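Local coordinates for NikO protein (Streptomyces tendae, PDB 4FQD), which acts as an enolpyruvyl transferase essential in nikkomycin biosynthesis and belongs to the MurA subfamily of the EPSP synthase family, at residues L186-P190 / E362-E366; A45-A49 / S252-P256; P396-P400 / A418-P423. The protein carries 4 engineered substitutions. All coordinates share one frame; numbering follows the deposited sequence.

Contacts 2 and 3 lie on opposite sides of the chain's centre, about 51 Å apart between centres, while contact 1 lies about 33 and 31 Å from them, centre to centre. Along the chain, contacts 1 and 2 interleave, and contact 3 follows both. Contacts 2 and 3 hold comparable places in two different four-stranded mixed sheets: each joins the loops that lead into a pair of adjacent parallel strands, 50-54 with 257-260 and 402-405 with 425-429. Contact 1 ties the loop before helix 192-204 to the end of strand 356-362. This is consistent with the two-domain architecture of EPSP synthase relatives, contact 1 bridging the domains and the others lying one in each.

Contact 1: L186-P190 / E362-E366; sequences LMSGP and EAVWE
P190 rests on the indole of W365. Its CB stands 3.7 Å from the centroid of the six-membered ring and only 19° off the ring normal, a CH-pi contact over the face, offset toward the CZ3 rim. W365 CG is anti to its own carbonyl carbon, which carries the indole to the proline. The same CB also lies 3.4 Å from V364 O, so a carbonyl and an aromatic face meet the proline from different directions. V364 uses its two methyls separately: CG1 lies 3.8 Å from G189 O, whereas CG2 is 3.4 Å from S188 OG. That hydroxyl, with chi1 of -178° placing it beside the serine's carbonyl carbon, donates to A363 O. The modelled length is very short, so its exact value is doubtful. S336 N is bonded to the same oxygen, and the two partners are likely to limit its rotation. Farther along, L186 CD2 meets A363 CB at 3.8 Å. E362 shapes the turn that presents these groups: OE2 accepts V364 N at 2.8 Å through its anti lone pair and W365 N from 52° above the carboxylate plane, while OE1 is bonded to Q344 and S341. R139 makes a cation-pi interaction with W365, and a sulfate ion, probably from the crystallisation liquor, lies about 4 Å from the indole side chain, though such ions often mark pockets. R361 of the second subunit packs against L186 and A363. Two loops, one from each domain, meet here, consistent with the two-domain architecture of EPSP synthase relatives. Residues 362-366 leave strand 356-362, and A363 is joined by backbone hydrogen bonding to A334 at the end of the neighbouring parallel strand 331-334; residues 186-190 follow strand 174-176 and lead straight into helix 192-204.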
ATOM      1  N   LEU A 186      -2.555   9.925   4.850  1.00  9.87           N
ATOM      2  CA  LEU A 186      -2.343   9.512   3.471  1.00 13.26           C
ATOM      3  C   LEU A 186      -2.763  10.624   2.516  1.00 13.02           C
ATOM      4  O   LEU A 186      -2.355  10.642   1.352  1.00 11.99           O
ATOM      5  CB  LEU A 186      -3.133   8.236   3.173  1.00 13.65           C
ATOM      6  CG  LEU A 186      -2.686   7.416   1.962  1.00 18.16           C
ATOM      7  CD1 LEU A 186      -1.330   6.778   2.225  1.00  9.10           C
ATOM      8  CD2 LEU A 186      -3.722   6.359   1.610  1.00 12.16           C
ATOM      9  N   MET A 187      -3.573  11.551   3.027  1.00 14.22           N
ATOM     10  CA  MET A 187      -4.141  12.637   2.231  1.00 10.98           C
ATOM     11  C   MET A 187      -4.893  12.094   1.022  1.00 11.02           C
ATOM     12  O   MET A 187      -4.615  12.471  -0.115  1.00 12.44           O
ATOM     13  CB  MET A 187      -3.060  13.625   1.785  1.00 14.13           C
ATOM     14  CG  MET A 187      -2.325  14.304   2.926  1.00 19.52           C
ATOM     15  SD  MET A 187      -1.259  15.634   2.340  1.00 27.02           S
ATOM     16  CE  MET A 187      -0.590  16.241   3.883  1.00 13.22           C
ATOM     17  N   SER A 188      -5.843  11.202   1.278  1.00 14.23           N
ATOM     18  CA  SER A 188      -6.589  10.556   0.204  1.00 13.72           C
ATOM     19  C   SER A 188      -8.067  10.417   0.550  1.00 12.58           C
ATOM     20  O   SER A 188      -8.431  10.206   1.707  1.00 12.69           O
ATOM     21  CB  SER A 188      -5.988   9.183  -0.109  1.00  8.90           C
ATOM     22  OG  SER A 188      -6.678   8.554  -1.173  1.00 14.58           O
ATOM     23  N   GLY A 189      -8.915  10.536  -0.465  1.00 12.71           N
ATOM     24  CA  GLY A 189     -10.347  10.414  -0.278  1.00 15.41           C
ATOM     25  C   GLY A 189     -11.121  10.722  -1.545  1.00 16.93           C
ATOM     26  O   GLY A 189     -10.610  11.395  -2.440  1.00 17.67           O
ATOM     27  N   PRO A 190     -12.365  10.231  -1.626  1.00 19.42           N
ATOM     28  CA  PRO A 190     -13.216  10.445  -2.801  1.00 22.53           C
ATOM     29  C   PRO A 190     -13.755  11.875  -2.887  1.00 20.96           C
ATOM     30  O   PRO A 190     -14.193  12.296  -3.959  1.00 18.23           O
ATOM     31  CB  PRO A 190     -14.362   9.458  -2.579  1.00 24.80           C
ATOM     32  CG  PRO A 190     -14.451   9.328  -1.098  1.00 19.62           C
ATOM     33  CD  PRO A 190     -13.039   9.423  -0.593  1.00 18.91           C
ATOM     34  N   GLU A 362      -7.034   0.108  -2.936  1.00 15.21           N
ATOM     35  CA  GLU A 362      -7.800   1.282  -3.330  1.00 15.14           C
ATOM     36  C   GLU A 362      -8.035   2.202  -2.136  1.00 15.59           C
ATOM     37  O   GLU A 362      -8.627   1.795  -1.137  1.00 17.01           O
ATOM     38  CB  GLU A 362      -9.139   0.854  -3.931  1.00 16.45           C
ATOM     39  CG  GLU A 362     -10.080   2.004  -4.215  1.00 28.94           C
ATOM     40  CD  GLU A 362      -9.574   2.913  -5.314  1.00 19.53           C
ATOM     41  OE1 GLU A 362      -9.314   2.412  -6.428  1.00 23.56           O
ATOM     42  OE2 GLU A 362      -9.433   4.127  -5.061  1.00 19.57           O
ATOM     43  N   ALA A 363      -7.575   3.445  -2.245  1.00 15.83           N
ATOM     44  CA  ALA A 363      -7.713   4.402  -1.151  1.00 11.50           C
ATOM     45  C   ALA A 363      -8.428   5.680  -1.579  1.00 14.25           C
ATOM     46  O   ALA A 363      -8.296   6.719  -0.932  1.00 18.51           O
ATOM     47  CB  ALA A 363      -6.353   4.728  -0.555  1.00  9.26           C
ATOM     48  N   VAL A 364      -9.180   5.600  -2.671  1.00 16.16           N
ATOM     49  CA  VAL A 364      -9.974   6.734  -3.139  1.00 20.81           C
ATOM     50  C   VAL A 364     -11.424   6.321  -3.369  1.00 23.09           C
ATOM     51  O   VAL A 364     -12.312   6.691  -2.602  1.00 24.72           O
ATOM     52  CB  VAL A 364      -9.404   7.341  -4.439  1.00 21.41           C
ATOM     53  CG1 VAL A 364     -10.260   8.512  -4.898  1.00 22.72           C
ATOM     54  CG2 VAL A 364      -7.963   7.780  -4.237  1.00 13.72           C
ATOM     55  N   TRP A 365     -11.658   5.548  -4.425  1.00 30.76           N
ATOM     56  CA  TRP A 365     -13.008   5.109  -4.764  1.00 35.16           C
ATOM     57  C   TRP A 365     -13.262   3.664  -4.361  1.00 50.67           C
ATOM     58  O   TRP A 365     -12.974   2.736  -5.116  1.00 55.74           O
ATOM     59  CB  TRP A 365     -13.286   5.295  -6.257  1.00 37.66           C
ATOM     60  CG  TRP A 365     -13.393   6.726  -6.663  1.00 37.49           C
ATOM     61  CD1 TRP A 365     -12.519   7.426  -7.443  1.00 34.88           C
ATOM     62  CD2 TRP A 365     -14.428   7.646  -6.296  1.00 43.66           C
ATOM     63  NE1 TRP A 365     -12.952   8.721  -7.592  1.00 48.15           N
ATOM     64  CE2 TRP A 365     -14.120   8.882  -6.897  1.00 41.12           C
ATOM     65  CE3 TRP A 365     -15.588   7.542  -5.521  1.00 46.42           C
ATOM     66  CZ2 TRP A 365     -14.930  10.007  -6.747  1.00 46.70           C
ATOM     67  CZ3 TRP A 365     -16.390   8.659  -5.374  1.00 41.48           C
ATOM     68  CH2 TRP A 365     -16.058   9.876  -5.983  1.00 44.64           C
ATOM     69  N   GLU A 366     -13.812   3.491  -3.166  1.00 42.33           N
ATOM     70  CA  GLU A 366     -14.169   2.180  -2.649  1.00 63.22           C
ATOM     71  C   GLU A 366     -15.048   1.404  -3.623  1.00 61.99           C
ATOM     72  O   GLU A 366     -15.888   1.987  -4.307  1.00 42.74           O
ATOM     73  CB  GLU A 366     -14.913   2.349  -1.330  1.00 67.63           C
ATOM     74  CG  GLU A 366     -15.059   1.078  -0.539  1.00 68.78           C
ATOM     75  CD  GLU A 366     -13.734   0.535  -0.036  1.00 76.38           C
ATOM     76  OE1 GLU A 366     -12.780   1.322   0.168  1.00 74.55           O
ATOM     77  OE2 GLU A 366     -13.657  -0.694   0.158  1.00 80.65           O
TER

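Contact 2: A45-A49 / S252-P256; sequences ATASA and SLHRP
A loop-to-loop contact, centred on S48 and L253, lies just ahead of two parallel strands in a mixed four-stranded sheet of the EPSP synthase fold. Residues 45-49 descend from helix 34-44 into strand 50-54, and residues 252-256 enter the neighbouring strand 257-260; the touching parts run 37° apart. One backbone hydrogen bond joins them, from S48 N to L253 O at 2.9 Å, nearly straight at 166° and close to the line of the carbonyl bond. Beside it A47 CB packs on L253 CB at 3.8 Å, and L231 of helix 219-231 touches both side chains. L253 CG is anti to its carbonyl carbon (chi1 -50°), sending CD1 toward T46. There it meets OG1 at 3.2 Å, a tight approach of methyl to hydroxyl, although the hydroxyl is hydrogen-bonded to A43 O, near the end of helix 34-44. A47 O accepts a bond from R118 of helix 112-118. H254 directs its ring away from the contact, where ND1 bonds to E251 O. At the strand entrance A49 points its methyl at the opposing backbone, with CB 3.5 Å from H254 C and 3.4 Å from R255 C.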
ATOM      1  N   ALA A  45     -17.004  29.336 -16.940  1.00 12.12           N
ATOM      2  CA  ALA A  45     -18.405  29.623 -16.654  1.00 10.79           C
ATOM      3  C   ALA A  45     -18.562  30.777 -15.669  1.00 19.14           C
ATOM      4  O   ALA A  45     -19.630  31.386 -15.578  1.00 17.96           O
ATOM      5  CB  ALA A  45     -19.100  28.379 -16.126  1.00 10.62           C
ATOM      6  N   THR A  46     -17.497  31.072 -14.932  1.00 13.70           N
ATOM      7  CA  THR A  46     -17.523  32.145 -13.946  1.00 18.64           C
ATOM      8  C   THR A  46     -17.095  33.472 -14.561  1.00 16.31           C
ATOM      9  O   THR A  46     -17.305  34.534 -13.975  1.00 13.07           O
ATOM     10  CB  THR A  46     -16.577  31.841 -12.769  1.00 12.56           C
ATOM     11  OG1 THR A  46     -15.218  31.991 -13.197  1.00 10.14           O
ATOM     12  CG2 THR A  46     -16.793  30.427 -12.255  1.00  8.62           C
ATOM     13  N   ALA A  47     -16.501  33.406 -15.748  1.00 14.43           N
ATOM     14  CA  ALA A  47     -15.877  34.577 -16.355  1.00 18.90           C
ATOM     15  C   ALA A  47     -16.769  35.299 -17.361  1.00 18.20           C
ATOM     16  O   ALA A  47     -17.854  34.829 -17.704  1.00 19.77           O
ATOM     17  CB  ALA A  47     -14.556  34.189 -17.007  1.00 16.97           C
ATOM     18  N   SER A  48     -16.292  36.450 -17.826  1.00 21.39           N
ATOM     19  CA  SER A  48     -16.985  37.231 -18.842  1.00 24.46           C
ATOM     20  C   SER A  48     -16.089  37.373 -20.064  1.00 21.25           C
ATOM     21  O   SER A  48     -16.142  38.377 -20.774  1.00 27.25           O
ATOM     22  CB  SER A  48     -17.341  38.616 -18.302  1.00 18.06           C
ATOM     23  OG  SER A  48     -18.031  38.527 -17.069  1.00 26.15           O
ATOM     24  N   ALA A  49     -15.262  36.361 -20.299  1.00 23.69           N
ATOM     25  CA  ALA A  49     -14.307  36.386 -21.398  1.00 19.73           C
ATOM     26  C   ALA A  49     -14.305  35.058 -22.147  1.00 22.15           C
ATOM     27  O   ALA A  49     -14.545  34.008 -21.553  1.00 23.26           O
ATOM     28  CB  ALA A  49     -12.917  36.699 -20.875  1.00 23.03           C
ATOM     29  N   SER A 252     -13.704  40.404 -11.948  1.00 21.00           N
ATOM     30  CA  SER A 252     -12.261  40.448 -12.151  1.00 22.51           C
ATOM     31  C   SER A 252     -11.811  39.428 -13.192  1.00 24.76           C
ATOM     32  O   SER A 252     -10.657  39.430 -13.620  1.00 23.82           O
ATOM     33  CB  SER A 252     -11.528  40.202 -10.833  1.00 17.11           C
ATOM     34  OG  SER A 252     -11.842  38.925 -10.305  1.00 21.33           O
ATOM     35  N   LEU A 253     -12.730  38.555 -13.594  1.00 16.08           N
ATOM     36  CA  LEU A 253     -12.426  37.510 -14.564  1.00 16.62           C
ATOM     37  C   LEU A 253     -12.953  37.892 -15.945  1.00 14.33           C
ATOM     38  O   LEU A 253     -14.009  37.424 -16.369  1.00 17.30           O
ATOM     39  CB  LEU A 253     -13.037  36.184 -14.111  1.00 14.90           C
ATOM     40  CG  LEU A 253     -12.735  35.803 -12.660  1.00 18.60           C
ATOM     41  CD1 LEU A 253     -13.500  34.555 -12.252  1.00 17.35           C
ATOM     42  CD2 LEU A 253     -11.241  35.609 -12.455  1.00 12.27           C
ATOM     43  N   HIS A 254     -12.206  38.742 -16.644  1.00 17.51           N
ATOM     44  CA  HIS A 254     -12.661  39.288 -17.917  1.00 21.92           C
ATOM     45  C   HIS A 254     -11.576  39.268 -18.988  1.00 17.64           C
ATOM     46  O   HIS A 254     -11.695  39.942 -20.011  1.00 21.69           O
ATOM     47  CB  HIS A 254     -13.158  40.722 -17.725  1.00 20.61           C
ATOM     48  CG  HIS A 254     -12.122  41.649 -17.171  1.00 21.76           C
ATOM     49  ND1 HIS A 254     -12.088  42.017 -15.841  1.00 33.14           N
ATOM     50  CD2 HIS A 254     -11.079  42.278 -17.760  1.00 24.25           C
ATOM     51  CE1 HIS A 254     -11.072  42.836 -15.640  1.00 27.46           C
ATOM     52  NE2 HIS A 254     -10.442  43.010 -16.789  1.00 32.56           N
ATOM     53  N   ARG A 255     -10.521  38.496 -18.754  1.00 19.50           N
ATOM     54  CA  ARG A 255      -9.424  38.399 -19.711  1.00 22.73           C
ATOM     55  C   ARG A 255      -9.510  37.123 -20.543  1.00 20.53           C
ATOM     56  O   ARG A 255      -9.620  36.027 -19.993  1.00 24.03           O
ATOM     57  CB  ARG A 255      -8.078  38.473 -18.990  1.00 20.40           C
ATOM     58  CG  ARG A 255      -7.753  39.850 -18.435  1.00 26.02           C
ATOM     59  CD  ARG A 255      -6.774  39.761 -17.279  1.00 34.15           C
ATOM     60  NE  ARG A 255      -5.601  38.960 -17.612  1.00 46.64           N
ATOM     61  CZ  ARG A 255      -4.645  38.643 -16.745  1.00 50.30           C
ATOM     62  NH1 ARG A 255      -3.613  37.910 -17.131  1.00 50.26           N
ATOM     63  NH2 ARG A 255      -4.722  39.058 -15.489  1.00 46.50           N
ATOM     64  N   PRO A 256      -9.469  37.267 -21.878  1.00 22.92           N
ATOM     65  CA  PRO A 256      -9.516  36.145 -22.825  1.00 19.02           C
ATOM     66  C   PRO A 256      -8.374  35.158 -22.596  1.00 18.01           C
ATOM     67  O   PRO A 256      -7.254  35.573 -22.299  1.00 17.64           O
ATOM     68  CB  PRO A 256      -9.353  36.831 -24.185  1.00 21.11           C
ATOM     69  CG  PRO A 256      -9.833  38.223 -23.966  1.00 18.81           C
ATOM     70  CD  PRO A 256      -9.420  38.568 -22.568  1.00 19.99           C
TER

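Contact 3: P396-P400 / A418-P423; sequences PPHRP and AALAVP
H398, whose backbone carbonyl meets V422, holds its imidazole on the side turned from the 418-423 segment. At the ring edge ND1 donates to P396 O at 3.1 Å; the bond is almost straight (176°) and lies both in the ring plane and in the carbonyl plane, fixing the imidazole's rotation. V422 CG2 lies over one face of the P397-H398 peptide, 3.6 Å from H398 N, while CG1, anti to the valine's backbone N (chi1 172°), reaches H398 O at 3.3 Å and P400 CB at 3.8 Å. Both methyls lie on one side of the loop, CG1 farther along. P397 turns CG toward the turn around A418 to A421, 3.7 Å from A418 O and 4.1 Å from A421 CB. An alanine in place of V422 would lack both gamma methyls, and would probably open a gap between P397 and P400 and weaken the apolar hold on this loop. L378 of helix 372-378 lies against P397, A418 and V422, and also hydrogen-bonds through its backbone to H398 and R399. The two segments lead into strands 402-405 and 425-429, adjacent and parallel, so this packing joins the loop before the first strand to the connection between helix 409-419 and the second strand of a beta-alpha-beta crossover, a unit that recurs in the inverse alpha/beta barrels of EPSP synthase relatives.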
ATOM      1  N   PRO A 396      -1.874 -14.875 -17.567  1.00 15.42           N
ATOM      2  CA  PRO A 396      -2.370 -14.081 -18.696  1.00 13.71           C
ATOM      3  C   PRO A 396      -3.698 -14.618 -19.214  1.00 12.38           C
ATOM      4  O   PRO A 396      -3.929 -15.826 -19.153  1.00 16.38           O
ATOM      5  CB  PRO A 396      -1.276 -14.258 -19.749  1.00 11.72           C
ATOM      6  CG  PRO A 396      -0.676 -15.579 -19.441  1.00 14.05           C
ATOM      7  CD  PRO A 396      -0.726 -15.717 -17.948  1.00 14.43           C
ATOM      8  N   PRO A 397      -4.568 -13.727 -19.713  1.00 16.56           N
ATOM      9  CA  PRO A 397      -5.876 -14.125 -20.246  1.00 13.94           C
ATOM     10  C   PRO A 397      -5.719 -15.015 -21.474  1.00 15.93           C
ATOM     11  O   PRO A 397      -4.900 -14.717 -22.344  1.00 13.46           O
ATOM     12  CB  PRO A 397      -6.517 -12.787 -20.632  1.00 12.79           C
ATOM     13  CG  PRO A 397      -5.368 -11.856 -20.835  1.00 10.84           C
ATOM     14  CD  PRO A 397      -4.336 -12.277 -19.837  1.00 12.58           C
ATOM     15  N   HIS A 398      -6.492 -16.095 -21.540  1.00 15.91           N
ATOM     16  CA  HIS A 398      -6.361 -17.045 -22.637  1.00 20.61           C
ATOM     17  C   HIS A 398      -7.678 -17.724 -23.003  1.00 20.60           C
ATOM     18  O   HIS A 398      -7.850 -18.181 -24.131  1.00 21.58           O
ATOM     19  CB  HIS A 398      -5.301 -18.101 -22.304  1.00 18.42           C
ATOM     20  CG  HIS A 398      -5.636 -18.941 -21.110  1.00 21.80           C
ATOM     21  ND1 HIS A 398      -5.347 -18.551 -19.820  1.00 23.37           N
ATOM     22  CD2 HIS A 398      -6.234 -20.152 -21.011  1.00 21.34           C
ATOM     23  CE1 HIS A 398      -5.753 -19.484 -18.978  1.00 19.86           C
ATOM     24  NE2 HIS A 398      -6.295 -20.466 -19.676  1.00 24.26           N
ATOM     25  N   ARG A 399      -8.605 -17.785 -22.052  1.00 18.97           N
ATOM     26  CA  ARG A 399      -9.875 -18.475 -22.265  1.00 20.47           C
ATOM     27  C   ARG A 399     -10.807 -17.712 -23.206  1.00 18.16           C
ATOM     28  O   ARG A 399     -11.201 -16.583 -22.914  1.00 21.50           O
ATOM     29  CB  ARG A 399     -10.572 -18.732 -20.928  1.00 18.11           C
ATOM     30  CG  ARG A 399      -9.778 -19.617 -19.983  1.00 25.22           C
ATOM     31  CD  ARG A 399     -10.431 -19.691 -18.614  1.00 25.66           C
ATOM     32  NE  ARG A 399      -9.636 -20.477 -17.676  1.00 33.24           N
ATOM     33  CZ  ARG A 399      -9.863 -20.532 -16.368  1.00 37.55           C
ATOM     34  NH1 ARG A 399     -10.863 -19.841 -15.836  1.00 33.60           N
ATOM     35  NH2 ARG A 399      -9.087 -21.273 -15.589  1.00 36.66           N
ATOM     36  N   PRO A 400     -11.159 -18.332 -24.343  1.00 19.02           N
ATOM     37  CA  PRO A 400     -12.072 -17.743 -25.324  1.00 20.78           C
ATOM     38  C   PRO A 400     -13.514 -18.200 -25.110  1.00 21.64           C
ATOM     39  O   PRO A 400     -13.773 -19.067 -24.276  1.00 15.91           O
ATOM     40  CB  PRO A 400     -11.549 -18.310 -26.640  1.00 17.87           C
ATOM     41  CG  PRO A 400     -11.083 -19.681 -26.263  1.00 19.83           C
ATOM     42  CD  PRO A 400     -10.575 -19.592 -24.837  1.00 19.22           C
ATOM     43  N   ALA A 418      -7.705  -6.995 -22.635  1.00 10.21           N
ATOM     44  CA  ALA A 418      -7.448  -8.374 -22.241  1.00  9.37           C
ATOM     45  C   ALA A 418      -8.048  -9.355 -23.244  1.00 13.36           C
ATOM     46  O   ALA A 418      -7.471 -10.407 -23.515  1.00 13.48           O
ATOM     47  CB  ALA A 418      -7.994  -8.635 -20.846  1.00  9.84           C
ATOM     48  N   ALA A 419      -9.205  -9.000 -23.793  1.00 10.89           N
ATOM     49  CA  ALA A 419      -9.874  -9.837 -24.784  1.00  9.92           C
ATOM     50  C   ALA A 419      -9.060  -9.928 -26.070  1.00 14.51           C
ATOM     51  O   ALA A 419      -9.054 -10.961 -26.740  1.00 16.36           O
ATOM     52  CB  ALA A 419     -11.267  -9.306 -25.074  1.00  9.12           C
ATOM     53  N   LEU A 420      -8.373  -8.841 -26.410  1.00 13.00           N
ATOM     54  CA  LEU A 420      -7.554  -8.795 -27.617  1.00 12.67           C
ATOM     55  C   LEU A 420      -6.324  -9.694 -27.509  1.00 15.59           C
ATOM     56  O   LEU A 420      -5.672  -9.991 -28.510  1.00 14.66           O
ATOM     57  CB  LEU A 420      -7.135  -7.356 -27.926  1.00 10.60           C
ATOM     58  CG  LEU A 420      -8.233  -6.428 -28.446  1.00 15.12           C
ATOM     59  CD1 LEU A 420      -7.739  -4.991 -28.510  1.00 12.97           C
ATOM     60  CD2 LEU A 420      -8.719  -6.890 -29.812  1.00 10.11           C
ATOM     61  N   ALA A 421      -6.009 -10.121 -26.291  1.00 13.76           N
ATOM     62  CA  ALA A 421      -4.881 -11.016 -26.065  1.00 14.65           C
ATOM     63  C   ALA A 421      -5.300 -12.472 -26.233  1.00 14.67           C
ATOM     64  O   ALA A 421      -4.477 -13.332 -26.547  1.00 24.90           O
ATOM     65  CB  ALA A 421      -4.293 -10.789 -24.683  1.00 14.00           C
ATOM     66  N   VAL A 422      -6.585 -12.740 -26.026  1.00 12.87           N
ATOM     67  CA  VAL A 422      -7.118 -14.096 -26.113  1.00 18.99           C
ATOM     68  C   VAL A 422      -7.295 -14.551 -27.559  1.00 18.37           C
ATOM     69  O   VAL A 422      -8.050 -13.944 -28.317  1.00 16.83           O
ATOM     70  CB  VAL A 422      -8.473 -14.212 -25.386  1.00 15.51           C
ATOM     71  CG1 VAL A 422      -9.103 -15.569 -25.648  1.00 16.09           C
ATOM     72  CG2 VAL A 422      -8.297 -13.972 -23.894  1.00 15.54           C
ATOM     73  N   PRO A 423      -6.602 -15.634 -27.941  1.00 20.88           N
ATOM     74  CA  PRO A 423      -6.685 -16.177 -29.302  1.00 22.87           C
ATOM     75  C   PRO A 423      -8.022 -16.869 -29.562  1.00 22.49           C
ATOM     76  O   PRO A 423      -8.069 -18.089 -29.712  1.00 26.95           O
ATOM     77  CB  PRO A 423      -5.544 -17.196 -29.335  1.00 13.79           C
ATOM     78  CG  PRO A 423      -5.405 -17.637 -27.919  1.00 18.35           C
ATOM     79  CD  PRO A 423      -5.698 -16.421 -27.085  1.00 18.31           C
TER